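Local coordinates for protein glycosyl hydrolase family 10 (Bacteroides intestinalis DSM 17393, PDB 4QPW) that binds xylo-oligosaccharides through a carbohydrate-binding module of a larger enzyme that probably hydrolyses xylan in the human gut, at residues E104-Y108 against Q133-V137. Sequence-based numbering, arbitrary orientation.
Sequences EWKEY and QIKYV
In the antiparallel sheet of this carbohydrate-binding module that contains strand 69-78, strands 106-113 and 130-141 both pair with that strand, and Trp-105, just before strand 106-113, and Glu-107 within it reach across to Gln-133, Lys-135 and Tyr-136. The spacing supports this reading: the CA atoms of Trp-105 and Lys-135 are 8.6 Å apart, too far for direct strand pairing. The six-membered end of the indole does most of the touching. CH2 of Trp-105 lies 3.5 Å from CB of Gln-133, while CZ3 of Trp-105 comes within 3.4 Å of the Gln-133 backbone O, which sits obliquely to the ring. The Gln-133 amide is nearly parallel to the indole, their planes 12° apart; its OE1 is hydrogen-bonded to NE of Arg-77 and its NE2 to OE2 of Glu-41, and Glu-37 accepts from NE1 of Trp-105. CB of Lys-135 packs 3.8 Å from CZ3 of Trp-105; the lysine chain, bent at chi2, then leads away, and NZ hydrogen-bonds to the backbone O of Gly-38.

A polar link forms beside this packing. Glu-107 swings CG opposite its backbone N (chi1 -168°) and runs on extended, which carries OE2 to the ring edge of Tyr-136, whose OH donates a 2.6 Å hydrogen bond to OE2 of Glu-107. The donor meets the anti side of the carboxylate, 29° out of its plane. Met-75 of the intervening strand touches Trp-105, Lys-135 and Tyr-136, as befits two strands flanking a shared antiparallel partner in the module's β-sheet.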
ATOM      1  N   GLU A 104       8.900  12.542  -5.795  1.00 10.97           N
ATOM      2  CA  GLU A 104       9.578  11.817  -6.861  1.00 11.18           C
ATOM      3  C   GLU A 104       9.057  10.356  -6.847  1.00 10.13           C
ATOM      4  O   GLU A 104       8.942   9.793  -5.767  1.00 11.22           O
ATOM      5  CB  GLU A 104      11.095  11.811  -6.549  1.00 11.17           C
ATOM      6  CG  GLU A 104      11.660  13.232  -6.423  1.00 12.57           C
ATOM      7  CD  GLU A 104      13.080  13.314  -6.003  1.00 14.51           C
ATOM      8  OE1 GLU A 104      13.733  12.288  -5.749  1.00 18.21           O
ATOM      9  OE2 GLU A 104      13.668  14.465  -5.987  1.00 14.41           O
ATOM     10  N   TRP A 105       8.896   9.782  -8.002  1.00  9.64           N
ATOM     11  CA  TRP A 105       8.615   8.318  -8.084  1.00  9.00           C
ATOM     12  C   TRP A 105       9.852   7.586  -7.590  1.00  9.36           C
ATOM     13  O   TRP A 105      10.963   7.700  -8.242  1.00 11.26           O
ATOM     14  CB  TRP A 105       8.269   7.883  -9.438  1.00  9.46           C
ATOM     15  CG  TRP A 105       6.861   8.161  -9.863  1.00  8.84           C
ATOM     16  CD1 TRP A 105       6.452   8.966 -10.828  1.00  9.52           C
ATOM     17  CD2 TRP A 105       5.674   7.542  -9.308  1.00  8.74           C
ATOM     18  NE1 TRP A 105       5.048   8.866 -10.992  1.00 10.07           N
ATOM     19  CE2 TRP A 105       4.613   7.953 -10.040  1.00  9.35           C
ATOM     20  CE3 TRP A 105       5.461   6.631  -8.263  1.00  8.55           C
ATOM     21  CZ2 TRP A 105       3.282   7.466  -9.781  1.00  9.91           C
ATOM     22  CZ3 TRP A 105       4.172   6.152  -8.040  1.00  9.09           C
ATOM     23  CH2 TRP A 105       3.137   6.590  -8.805  1.00  9.19           C
ATOM     24  N   LYS A 106       9.758   6.821  -6.520  1.00  9.50           N
ATOM     25  CA  LYS A 106      10.841   6.055  -5.926  1.00 10.25           C
ATOM     26  C   LYS A 106      10.297   4.693  -5.534  1.00  9.42           C
ATOM     27  O   LYS A 106       9.120   4.554  -5.234  1.00 10.13           O
ATOM     28  CB  LYS A 106      11.428   6.737  -4.674  1.00 11.63           C
ATOM     29  CG  LYS A 106      12.130   8.073  -5.086  1.00 13.51           C
ATOM     30  CD  LYS A 106      12.505   8.966  -3.930  1.00 21.10           C
ATOM     31  CE  LYS A 106      13.234   8.365  -2.808  1.00 23.95           C
ATOM     32  NZ  LYS A 106      13.472   9.502  -1.775  1.00 29.67           N
ATOM     33  N   GLU A 107      11.190   3.692  -5.512  1.00  9.43           N
ATOM     34  CA  GLU A 107      10.858   2.384  -4.987  1.00  9.64           C
ATOM     35  C   GLU A 107      11.289   2.292  -3.560  1.00  9.69           C
ATOM     36  O   GLU A 107      12.427   2.732  -3.224  1.00 11.69           O
ATOM     37  CB  GLU A 107      11.524   1.263  -5.808  1.00  9.66           C
ATOM     38  CG  GLU A 107      10.970  -0.110  -5.469  1.00  9.90           C
ATOM     39  CD  GLU A 107      11.672  -1.192  -6.253  1.00 10.30           C
ATOM     40  OE1 GLU A 107      12.828  -1.532  -5.879  1.00 11.39           O
ATOM     41  OE2 GLU A 107      11.115  -1.700  -7.259  1.00 10.72           O
ATOM     42  N   TYR A 108      10.451   1.794  -2.689  1.00  9.95           N
ATOM     43  CA  TYR A 108      10.727   1.545  -1.299  1.00 10.35           C
ATOM     44  C   TYR A 108      10.759   0.071  -1.043  1.00  9.60           C
ATOM     45  O   TYR A 108       9.903  -0.677  -1.618  1.00 11.09           O
ATOM     46  CB  TYR A 108       9.651   2.252  -0.427  1.00 11.47           C
ATOM     47  CG  TYR A 108       9.606   3.747  -0.640  1.00 11.07           C
ATOM     48  CD1 TYR A 108      10.445   4.580   0.185  1.00 13.34           C
ATOM     49  CD2 TYR A 108       8.972   4.318  -1.681  1.00 11.62           C
ATOM     50  CE1 TYR A 108      10.553   5.933  -0.019  1.00 13.65           C
ATOM     51  CE2 TYR A 108       9.033   5.688  -1.891  1.00 10.89           C
ATOM     52  CZ  TYR A 108       9.844   6.477  -1.052  1.00 10.92           C
ATOM     53  OH  TYR A 108       9.941   7.852  -1.298  1.00 12.21           O
ATOM     54  N   GLN A 133       0.142   8.323  -4.835  1.00  9.25           N
ATOM     55  CA  GLN A 133       0.119   7.455  -6.027  1.00  9.30           C
ATOM     56  C   GLN A 133       1.028   6.259  -5.841  1.00  8.75           C
ATOM     57  O   GLN A 133       2.157   6.388  -5.322  1.00  9.33           O
ATOM     58  CB  GLN A 133       0.543   8.267  -7.215  1.00 10.45           C
ATOM     59  CG  GLN A 133      -0.454   9.428  -7.518  1.00 12.27           C
ATOM     60  CD  GLN A 133      -0.054  10.235  -8.746  1.00 14.41           C
ATOM     61  OE1 GLN A 133       1.129  10.376  -9.036  1.00 17.07           O
ATOM     62  NE2 GLN A 133      -1.007  10.679  -9.467  1.00 16.36           N
ATOM     63  N   ILE A 134       0.506   5.075  -6.189  1.00  8.83           N
ATOM     64  CA  ILE A 134       1.214   3.794  -6.018  1.00  8.69           C
ATOM     65  C   ILE A 134       1.243   3.119  -7.355  1.00  8.03           C
ATOM     66  O   ILE A 134       0.231   2.819  -7.967  1.00  8.80           O
ATOM     67  CB  ILE A 134       0.521   2.949  -4.937  1.00  8.79           C
ATOM     68  CG1 ILE A 134       0.586   3.664  -3.600  1.00  9.96           C
ATOM     69  CG2 ILE A 134       1.194   1.559  -4.897  1.00  9.71           C
ATOM     70  CD1 ILE A 134      -0.241   3.009  -2.499  1.00 10.58           C
ATOM     71  N   LYS A 135       2.468   2.882  -7.884  1.00  8.13           N
ATOM     72  CA  LYS A 135       2.608   2.323  -9.212  1.00  8.35           C
ATOM     73  C   LYS A 135       2.531   0.761  -9.252  1.00  7.87           C
ATOM     74  O   LYS A 135       1.991   0.241 -10.222  1.00  9.46           O
ATOM     75  CB  LYS A 135       3.973   2.786  -9.764  1.00  9.25           C
ATOM     76  CG  LYS A 135       4.227   2.643 -11.200  1.00 12.85           C
ATOM     77  CD  LYS A 135       3.405   3.642 -12.005  1.00 13.71           C
ATOM     78  CE  LYS A 135       3.695   3.561 -13.518  1.00 13.48           C
ATOM     79  NZ  LYS A 135       2.803   4.448 -14.298  1.00 13.10           N
ATOM     80  N   TYR A 136       3.096   0.133  -8.259  1.00  8.18           N
ATOM     81  CA  TYR A 136       3.137  -1.350  -8.201  1.00  8.19           C
ATOM     82  C   TYR A 136       3.478  -1.752  -6.818  1.00  7.82           C
ATOM     83  O   TYR A 136       4.027  -0.969  -6.020  1.00  8.25           O
ATOM     84  CB  TYR A 136       4.146  -1.967  -9.227  1.00  9.46           C
ATOM     85  CG  TYR A 136       5.580  -1.497  -9.066  1.00  9.24           C
ATOM     86  CD1 TYR A 136       6.408  -2.011  -8.073  1.00  9.15           C
ATOM     87  CD2 TYR A 136       6.121  -0.510  -9.887  1.00 10.24           C
ATOM     88  CE1 TYR A 136       7.735  -1.625  -7.970  1.00  9.79           C
ATOM     89  CE2 TYR A 136       7.406  -0.096  -9.781  1.00 10.80           C
ATOM     90  CZ  TYR A 136       8.165  -0.620  -8.804  1.00  9.58           C
ATOM     91  OH  TYR A 136       9.550  -0.210  -8.626  1.00 12.35           O
ATOM     92  N   VAL A 137       3.203  -3.046  -6.553  1.00  7.92           N
ATOM     93  CA  VAL A 137       3.596  -3.732  -5.343  1.00  8.22           C
ATOM     94  C   VAL A 137       4.160  -5.086  -5.697  1.00  8.32           C
ATOM     95  O   VAL A 137       3.545  -5.802  -6.528  1.00 10.00           O
ATOM     96  CB  VAL A 137       2.359  -3.911  -4.387  1.00  9.58           C
ATOM     97  CG1 VAL A 137       2.770  -4.562  -3.123  1.00 12.81           C
ATOM     98  CG2 VAL A 137       1.715  -2.570  -4.092  1.00 12.45           C
TER